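Local coordinates for glycolipid-binding domain-containing protein (Pseudomonas aeruginosa, PDB 2H1T) that is of unknown biochemical function but, from its family, probably binds glycolipids and may take part in their metabolism, at residues G120-L132 and S143-Y156. Sequence-based numbering, arbitrary orientation. Where two conformers were deposited one is given.
Sequences GLADGQRAEIRAL and SMRQAYTRLDASHY
R150 reaches from 143-156 to D123 in the loop 121-125, where OD1 of D123 takes NE of R150 at 2.8 Å and, weakly, its NH2. The bond to NE is nearly straight (163°) and arrives on the anti side, tilted from the carboxylate plane but in the plane of the guanidinium. The arginine chain runs extended from CG to NE, with CG anti to the backbone N (chi1 172°), which carries its tip past L121 O and A122 to D123. The type II turn A122-Q125 is tied down as well: G124 N donates to R150 O at 2.7 Å, R150 N to Q125 O, and the extended Q125 side chain brings OE1 to A122 N, from which it accepts. A water donates to L121 O and is met only weakly by R150 NH1, and another joins L121 N to the hydroxyl of Y156.

Beyond the turn, strands 126-132 and 143-152 form an antiparallel hairpin whose hydrogen-bonded pairs, A127-Y148, I129-Q146 and A131-M144, each satisfy both N-H and C=O across the strands. On the face of these residues, A131 CB lies 3.5 Å from the amide carbon CD of Q146, and I129 CD1 lies 3.9 Å from Y148 CE1; the amide NE2 is held by D104 and the tyrosine hydroxyl by N112, near helix 113-119.

The face of R126, E128 and T149 carries most of the charged groups. R126 spreads its guanidinium over A147 CB, 3.6 Å from NH2, while NH2 meets E128 OE2 at 3.0 Å and NH1 pairs with E159. Water bridges R126 NH1 to T149 OG1. Paired main chains thus set the register, while E128 answers R126 directly and R145 NH2 through a water on OE1, and the R150-D123 bridge fastens the loop ahead of the hairpin to its second strand.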
ATOM      1  N   GLY A 120     -33.251   9.284   3.603  1.00 15.07           N
ATOM      2  CA  GLY A 120     -34.434   8.632   3.074  1.00 16.66           C
ATOM      3  C   GLY A 120     -35.162   9.519   2.062  1.00 17.33           C
ATOM      4  O   GLY A 120     -36.371   9.694   2.126  1.00 15.83           O
ATOM      5  N   LEU A 121     -34.409  10.095   1.124  1.00 17.84           N
ATOM      6  CA  LEU A 121     -34.991  11.066   0.211  1.00 16.07           C
ATOM      7  C   LEU A 121     -35.971  10.419  -0.767  1.00 16.09           C
ATOM      8  O   LEU A 121     -35.846   9.241  -1.094  1.00 18.94           O
ATOM      9  CB  LEU A 121     -33.863  11.735  -0.572  1.00 16.37           C
ATOM     10  CG  LEU A 121     -32.857  12.616   0.171  1.00 15.85           C
ATOM     11  CD1 LEU A 121     -31.753  13.097  -0.793  1.00 16.28           C
ATOM     12  CD2 LEU A 121     -33.499  13.825   0.875  1.00 19.99           C
ATOM     13  N   ALA A 122     -36.943  11.197  -1.244  1.00 14.77           N
ATOM     14  CA  ALA A 122     -37.805  10.762  -2.349  1.00 15.00           C
ATOM     15  C   ALA A 122     -37.246  11.317  -3.624  1.00 15.77           C
ATOM     16  O   ALA A 122     -36.437  12.226  -3.588  1.00 17.82           O
ATOM     17  CB  ALA A 122     -39.187  11.256  -2.164  1.00 15.06           C
ATOM     18  N   ASP A 123     -37.677  10.767  -4.758  1.00 16.58           N
ATOM     19  CA  ASP A 123     -37.311  11.287  -6.061  1.00 16.88           C
ATOM     20  C   ASP A 123     -37.488  12.792  -6.136  1.00 17.23           C
ATOM     21  O   ASP A 123     -38.575  13.353  -5.847  1.00 17.33           O
ATOM     22  CB  ASP A 123     -38.190  10.690  -7.166  1.00 18.15           C
ATOM     23  CG  ASP A 123     -37.857   9.241  -7.509  1.00 20.49           C
ATOM     24  OD1 ASP A 123     -36.871   8.684  -7.016  1.00 20.68           O
ATOM     25  OD2 ASP A 123     -38.625   8.650  -8.301  1.00 25.89           O
ATOM     26  N   GLY A 124     -36.423  13.436  -6.568  1.00 16.50           N
ATOM     27  CA  GLY A 124     -36.450  14.823  -6.873  1.00 17.05           C
ATOM     28  C   GLY A 124     -36.053  15.623  -5.672  1.00 16.45           C
ATOM     29  O   GLY A 124     -35.806  16.813  -5.808  1.00 17.74           O
ATOM     30  N   GLN A 125     -35.953  14.975  -4.516  1.00 16.14           N
ATOM     31  CA  GLN A 125     -35.716  15.697  -3.268  1.00 17.25           C
ATOM     32  C   GLN A 125     -34.267  16.001  -3.055  1.00 15.74           C
ATOM     33  O   GLN A 125     -33.443  15.111  -3.141  1.00 16.08           O
ATOM     34  CB  GLN A 125     -36.208  14.872  -2.088  1.00 17.21           C
ATOM     35  CG  GLN A 125     -36.403  15.631  -0.812  1.00 20.34           C
ATOM     36  CD  GLN A 125     -36.880  14.722   0.325  1.00 20.40           C
ATOM     37  OE1 GLN A 125     -37.332  13.586   0.104  1.00 22.18           O
ATOM     38  NE2 GLN A 125     -36.721  15.204   1.555  1.00 25.50           N
ATOM     39  N   ARG A 126     -33.987  17.249  -2.680  1.00 14.82           N
ATOM     40  CA  ARG A 126     -32.646  17.724  -2.414  1.00 14.68           C
ATOM     41  C   ARG A 126     -32.462  17.956  -0.916  1.00 14.00           C
ATOM     42  O   ARG A 126     -33.374  18.434  -0.216  1.00 14.65           O
ATOM     43  CB  ARG A 126     -32.420  19.027  -3.198  1.00 14.51           C
ATOM     44  CG  ARG A 126     -31.176  19.798  -2.826  1.00 14.39           C
ATOM     45  CD  ARG A 126     -31.194  21.196  -3.425  1.00 16.37           C
ATOM     46  NE  ARG A 126     -29.929  21.904  -3.162  1.00 19.92           N
ATOM     47  CZ  ARG A 126     -28.852  21.866  -3.944  1.00 15.83           C
ATOM     48  NH1 ARG A 126     -28.868  21.164  -5.062  1.00 18.78           N
ATOM     49  NH2 ARG A 126     -27.748  22.536  -3.595  1.00 16.97           N
ATOM     50  N   ALA A 127     -31.281  17.614  -0.414  1.00 13.50           N
ATOM     51  CA  ALA A 127     -30.870  17.992   0.943  1.00 14.19           C
ATOM     52  C   ALA A 127     -29.470  18.590   0.950  1.00 16.04           C
ATOM     53  O   ALA A 127     -28.560  18.105   0.264  1.00 16.40           O
ATOM     54  CB  ALA A 127     -30.914  16.805   1.867  1.00 15.58           C
ATOM     55  N   GLU A 128     -29.277  19.634   1.749  1.00 16.26           N
ATOM     56  CA  GLU A 128     -27.953  20.129   1.973  1.00 15.80           C
ATOM     57  C   GLU A 128     -27.514  19.676   3.375  1.00 15.85           C
ATOM     58  O   GLU A 128     -28.274  19.790   4.342  1.00 13.87           O
ATOM     59  CB  GLU A 128     -27.901  21.639   1.802  1.00 15.48           C
ATOM     60  CG  GLU A 128     -28.586  22.129   0.515  1.00 18.17           C
ATOM     61  CD  GLU A 128     -28.241  23.560   0.158  1.00 21.34           C
ATOM     62  OE1 GLU A 128     -27.876  24.314   1.083  1.00 32.26           O
ATOM     63  OE2 GLU A 128     -28.344  23.956  -1.033  1.00 29.01           O
ATOM     64  N   ILE A 129     -26.296  19.156   3.471  1.00 15.24           N
ATOM     65  CA  ILE A 129     -25.807  18.589   4.708  1.00 17.77           C
ATOM     66  C   ILE A 129     -24.486  19.261   5.048  1.00 16.68           C
ATOM     67  O   ILE A 129     -23.895  19.950   4.207  1.00 18.20           O
ATOM     68  CB  ILE A 129     -25.652  17.032   4.635  1.00 20.40           C
ATOM     69  CG1 ILE A 129     -24.436  16.642   3.782  1.00 20.04           C
ATOM     70  CG2 ILE A 129     -26.914  16.370   4.047  1.00 22.22           C
ATOM     71  CD1 ILE A 129     -24.045  15.203   3.853  1.00 21.85           C
ATOM     72  N   ARG A 130     -24.092  19.097   6.305  1.00 17.29           N
ATOM     73  CA  ARG A 130     -22.775  19.445   6.798  1.00 17.86           C
ATOM     74  C   ARG A 130     -22.019  18.155   7.127  1.00 18.30           C
ATOM     75  O   ARG A 130     -22.323  17.428   8.094  1.00 17.62           O
ATOM     76  CB  ARG A 130     -22.890  20.417   7.973  1.00 18.70           C
ATOM     77  CG  ARG A 130     -21.546  20.958   8.461  1.00 19.93           C
ATOM     78  CD  ARG A 130     -21.669  21.860   9.715  1.00 23.57           C
ATOM     79  NE  ARG A 130     -22.406  23.066   9.416  1.00 27.30           N
ATOM     80  CZ  ARG A 130     -21.927  24.084   8.690  1.00 35.46           C
ATOM     81  NH1 ARG A 130     -20.673  24.085   8.199  1.00 36.87           N
ATOM     82  NH2 ARG A 130     -22.715  25.124   8.433  1.00 38.05           N
ATOM     83  N   ALA A 131     -21.066  17.813   6.264  1.00 17.89           N
ATOM     84  CA  ALA A 131     -20.341  16.582   6.404  1.00 16.28           C
ATOM     85  C   ALA A 131     -19.024  16.820   7.119  1.00 15.12           C
ATOM     86  O   ALA A 131     -18.378  17.850   6.932  1.00 17.24           O
ATOM     87  CB  ALA A 131     -20.062  15.949   5.016  1.00 18.84           C
ATOM     88  N   LEU A 132     -18.600  15.877   7.937  1.00 16.95           N
ATOM     89  CA  LEU A 132     -17.238  15.951   8.501  1.00 16.34           C
ATOM     90  C   LEU A 132     -16.238  15.269   7.559  1.00 16.92           C
ATOM     91  O   LEU A 132     -16.164  14.047   7.459  1.00 17.24           O
ATOM     92  CB  LEU A 132     -17.215  15.386   9.935  1.00 16.76           C
ATOM     93  CG  LEU A 132     -15.910  15.460  10.673  1.00 16.77           C
ATOM     94  CD1 LEU A 132     -15.455  16.946  10.832  1.00 17.25           C
ATOM     95  CD2 LEU A 132     -16.056  14.775  12.064  1.00 17.56           C
ATOM     96  N   SER A 143     -15.275  20.526   8.669  1.00 17.51           N
ATOM     97  CA  SER A 143     -16.647  20.612   8.195  0.50 19.71           C
ATOM     98  C   SER A 143     -16.721  21.012   6.712  1.00 19.32           C
ATOM     99  O   SER A 143     -15.966  21.865   6.241  1.00 18.94           O
ATOM    100  CB  SER A 143     -17.436  21.597   9.049  0.50 21.04           C
ATOM    101  OG  SER A 143     -18.780  21.580   8.647  0.50 22.55           O
HETATM  102  N   MSE A 144     -17.641  20.384   5.978  1.00 18.97           N
HETATM  103  CA  MSE A 144     -17.824  20.673   4.550  1.00 21.49           C
HETATM  104  C   MSE A 144     -19.294  20.561   4.137  1.00 20.25           C
HETATM  105  O   MSE A 144     -19.943  19.538   4.392  1.00 17.99           O
HETATM  106  CB  MSE A 144     -16.990  19.733   3.681  1.00 23.02           C
HETATM  107  CG  MSE A 144     -17.096  20.038   2.236  1.00 25.71           C
HETATM  108 SE   MSE A 144     -16.246  18.691   1.216  0.75 32.84          SE
HETATM  109  CE  MSE A 144     -14.441  19.240   1.586  1.00 37.01           C
ATOM    110  N   ARG A 145     -19.798  21.627   3.531  1.00 19.61           N
ATOM    111  CA  ARG A 145     -21.165  21.692   3.047  1.00 20.16           C
ATOM    112  C   ARG A 145     -21.292  20.906   1.737  1.00 18.66           C
ATOM    113  O   ARG A 145     -20.490  21.073   0.827  1.00 16.58           O
ATOM    114  CB  ARG A 145     -21.605  23.150   2.868  1.00 21.36           C
ATOM    115  CG  ARG A 145     -21.788  23.900   4.201  1.00 23.94           C
ATOM    116  CD  ARG A 145     -21.988  25.395   4.031  1.00 25.96           C
ATOM    117  NE  ARG A 145     -23.110  25.661   3.136  1.00 30.99           N
ATOM    118  CZ  ARG A 145     -23.032  26.262   1.953  1.00 33.24           C
ATOM    119  NH1 ARG A 145     -21.889  26.771   1.494  1.00 37.29           N
ATOM    120  NH2 ARG A 145     -24.139  26.404   1.240  1.00 35.95           N
ATOM    121  N   GLN A 146     -22.294  20.032   1.690  1.00 17.03           N
ATOM    122  CA  GLN A 146     -22.511  19.141   0.558  1.00 16.00           C
ATOM    123  C   GLN A 146     -23.994  19.121   0.255  1.00 14.66           C
ATOM    124  O   GLN A 146     -24.797  19.411   1.119  1.00 15.46           O
ATOM    125  CB  GLN A 146     -22.044  17.737   0.884  1.00 15.87           C
ATOM    126  CG  GLN A 146     -20.582  17.643   1.260  1.00 15.16           C
ATOM    127  CD  GLN A 146     -20.129  16.248   1.543  1.00 17.00           C
ATOM    128  OE1 GLN A 146     -20.943  15.314   1.677  1.00 17.86           O
ATOM    129  NE2 GLN A 146     -18.809  16.066   1.576  1.00 15.67           N
ATOM    130  N   ALA A 147     -24.361  18.743  -0.966  1.00 13.10           N
ATOM    131  CA  ALA A 147     -25.772  18.458  -1.253  1.00 14.96           C
ATOM    132  C   ALA A 147     -25.951  17.107  -1.928  1.00 14.54           C
ATOM    133  O   ALA A 147     -25.096  16.662  -2.734  1.00 16.61           O
ATOM    134  CB  ALA A 147     -26.395  19.552  -2.111  1.00 16.51           C
ATOM    135  N   TYR A 148     -27.058  16.468  -1.577  1.00 15.73           N
ATOM    136  CA  TYR A 148     -27.521  15.259  -2.238  1.00 14.99           C
ATOM    137  C   TYR A 148     -28.935  15.455  -2.791  1.00 15.92           C
ATOM    138  O   TYR A 148     -29.845  15.941  -2.099  1.00 13.86           O
ATOM    139  CB  TYR A 148     -27.527  14.084  -1.252  1.00 15.82           C
ATOM    140  CG  TYR A 148     -26.189  13.474  -0.911  1.00 15.61           C
ATOM    141  CD1 TYR A 148     -25.296  14.126  -0.052  1.00 16.57           C
ATOM    142  CD2 TYR A 148     -25.860  12.201  -1.358  1.00 14.61           C
ATOM    143  CE1 TYR A 148     -24.038  13.526   0.288  1.00 11.46           C
ATOM    144  CE2 TYR A 148     -24.641  11.608  -1.032  1.00 15.55           C
ATOM    145  CZ  TYR A 148     -23.744  12.285  -0.223  1.00 14.81           C
ATOM    146  OH  TYR A 148     -22.548  11.692   0.088  1.00 18.22           O
ATOM    147  N   THR A 149     -29.122  15.071  -4.059  1.00 12.45           N
ATOM    148  CA  THR A 149     -30.435  15.010  -4.635  1.00 14.78           C
ATOM    149  C   THR A 149     -30.727  13.605  -5.173  1.00 12.93           C
ATOM    150  O   THR A 149     -29.938  13.058  -5.957  1.00 16.45           O
ATOM    151  CB  THR A 149     -30.559  16.097  -5.725  1.00 15.64           C
ATOM    152  OG1 THR A 149     -30.178  17.373  -5.149  1.00 15.39           O
ATOM    153  CG2 THR A 149     -31.964  16.151  -6.269  1.00 15.11           C
ATOM    154  N   ARG A 150     -31.853  13.017  -4.766  1.00 13.63           N
ATOM    155  CA  ARG A 150     -32.274  11.748  -5.319  1.00 14.35           C
ATOM    156  C   ARG A 150     -32.902  11.928  -6.708  1.00 14.30           C
ATOM    157  O   ARG A 150     -33.901  12.636  -6.881  1.00 16.41           O
ATOM    158  CB  ARG A 150     -33.220  11.006  -4.370  1.00 14.31           C
ATOM    159  CG  ARG A 150     -33.825   9.763  -4.987  1.00 14.68           C
ATOM    160  CD  ARG A 150     -34.540   8.910  -3.969  1.00 16.47           C
ATOM    161  NE  ARG A 150     -35.519   8.073  -4.622  1.00 18.14           N
ATOM    162  CZ  ARG A 150     -36.054   6.964  -4.114  1.00 19.70           C
ATOM    163  NH1 ARG A 150     -35.684   6.517  -2.932  1.00 24.16           N
ATOM    164  NH2 ARG A 150     -36.918   6.263  -4.852  1.00 20.17           N
ATOM    165  N   LEU A 151     -32.329  11.265  -7.699  1.00 14.02           N
ATOM    166  CA  LEU A 151     -32.786  11.391  -9.091  1.00 14.46           C
ATOM    167  C   LEU A 151     -33.764  10.264  -9.365  1.00 16.29           C
ATOM    168  O   LEU A 151     -34.828  10.468  -9.969  1.00 18.09           O
ATOM    169  CB  LEU A 151     -31.620  11.357 -10.084  1.00 14.99           C
ATOM    170  CG  LEU A 151     -30.512  12.409  -9.864  1.00 16.97           C
ATOM    171  CD1 LEU A 151     -29.388  12.197 -10.888  1.00 16.87           C
ATOM    172  CD2 LEU A 151     -31.102  13.825  -9.924  1.00 18.50           C
ATOM    173  N   ASP A 152     -33.374   9.060  -8.950  1.00 17.66           N
ATOM    174  CA  ASP A 152     -34.268   7.897  -8.912  1.00 17.77           C
ATOM    175  C   ASP A 152     -33.755   6.957  -7.827  1.00 19.17           C
ATOM    176  O   ASP A 152     -32.823   7.328  -7.091  1.00 18.47           O
ATOM    177  CB  ASP A 152     -34.436   7.238 -10.317  1.00 18.30           C
ATOM    178  CG  ASP A 152     -33.165   6.625 -10.878  1.00 20.01           C
ATOM    179  OD1 ASP A 152     -32.217   6.335 -10.131  1.00 21.85           O
ATOM    180  OD2 ASP A 152     -33.141   6.361 -12.108  1.00 24.95           O
ATOM    181  N   ALA A 153     -34.349   5.767  -7.690  1.00 20.53           N
ATOM    182  CA  ALA A 153     -33.925   4.866  -6.580  1.00 19.47           C
ATOM    183  C   ALA A 153     -32.460   4.549  -6.608  1.00 18.78           C
ATOM    184  O   ALA A 153     -31.861   4.373  -5.566  1.00 20.96           O
ATOM    185  CB  ALA A 153     -34.690   3.562  -6.590  1.00 19.82           C
ATOM    186  N   SER A 154     -31.874   4.468  -7.795  1.00 17.33           N
ATOM    187  CA  SER A 154     -30.474   4.027  -7.891  1.00 15.41           C
ATOM    188  C   SER A 154     -29.458   5.140  -8.261  1.00 15.37           C
ATOM    189  O   SER A 154     -28.255   4.883  -8.383  1.00 17.10           O
ATOM    190  CB  SER A 154     -30.403   2.830  -8.837  1.00 15.22           C
ATOM    191  OG  SER A 154     -30.536   3.239 -10.181  1.00 22.40           O
ATOM    192  N   HIS A 155     -29.924   6.377  -8.405  1.00 14.62           N
ATOM    193  CA  HIS A 155     -29.042   7.471  -8.779  1.00 14.84           C
ATOM    194  C   HIS A 155     -29.244   8.666  -7.872  1.00 14.76           C
ATOM    195  O   HIS A 155     -30.381   9.127  -7.684  1.00 13.51           O
ATOM    196  CB  HIS A 155     -29.290   7.926 -10.208  1.00 14.72           C
ATOM    197  CG  HIS A 155     -28.973   6.917 -11.256  1.00 18.92           C
ATOM    198  ND1 HIS A 155     -29.881   5.968 -11.659  1.00 17.35           N
ATOM    199  CD2 HIS A 155     -27.856   6.724 -12.008  1.00 17.81           C
ATOM    200  CE1 HIS A 155     -29.346   5.232 -12.613  1.00 19.86           C
ATOM    201  NE2 HIS A 155     -28.121   5.673 -12.849  1.00 19.59           N
ATOM    202  N   TYR A 156     -28.116   9.191  -7.376  1.00 15.22           N
ATOM    203  CA  TYR A 156     -28.038  10.390  -6.574  1.00 15.81           C
ATOM    204  C   TYR A 156     -27.067  11.413  -7.173  1.00 16.14           C
ATOM    205  O   TYR A 156     -25.946  11.053  -7.570  1.00 15.84           O
ATOM    206  CB  TYR A 156     -27.533  10.030  -5.162  1.00 17.65           C
ATOM    207  CG  TYR A 156     -28.618   9.443  -4.323  1.00 13.67           C
ATOM    208  CD1 TYR A 156     -28.992   8.106  -4.479  1.00 16.62           C
ATOM    209  CD2 TYR A 156     -29.337  10.227  -3.406  1.00 15.46           C
ATOM    210  CE1 TYR A 156     -30.047   7.572  -3.731  1.00 20.35           C
ATOM    211  CE2 TYR A 156     -30.369   9.660  -2.628  1.00 20.66           C
ATOM    212  CZ  TYR A 156     -30.726   8.358  -2.817  1.00 17.08           C
ATOM    213  OH  TYR A 156     -31.764   7.802  -2.088  1.00 19.56           O
TER
HETATM  214  O   HOH W   1     -31.947   9.164   0.369  1.00 20.17           O
HETATM  215  O   HOH W   2     -34.559   6.879  -0.101  1.00 36.22           O
HETATM  216  O   HOH W   3     -30.843  19.657  -6.571  1.00 23.33           O
HETATM  217  O   HOH W   4     -25.806  24.359   2.681  1.00 34.47           O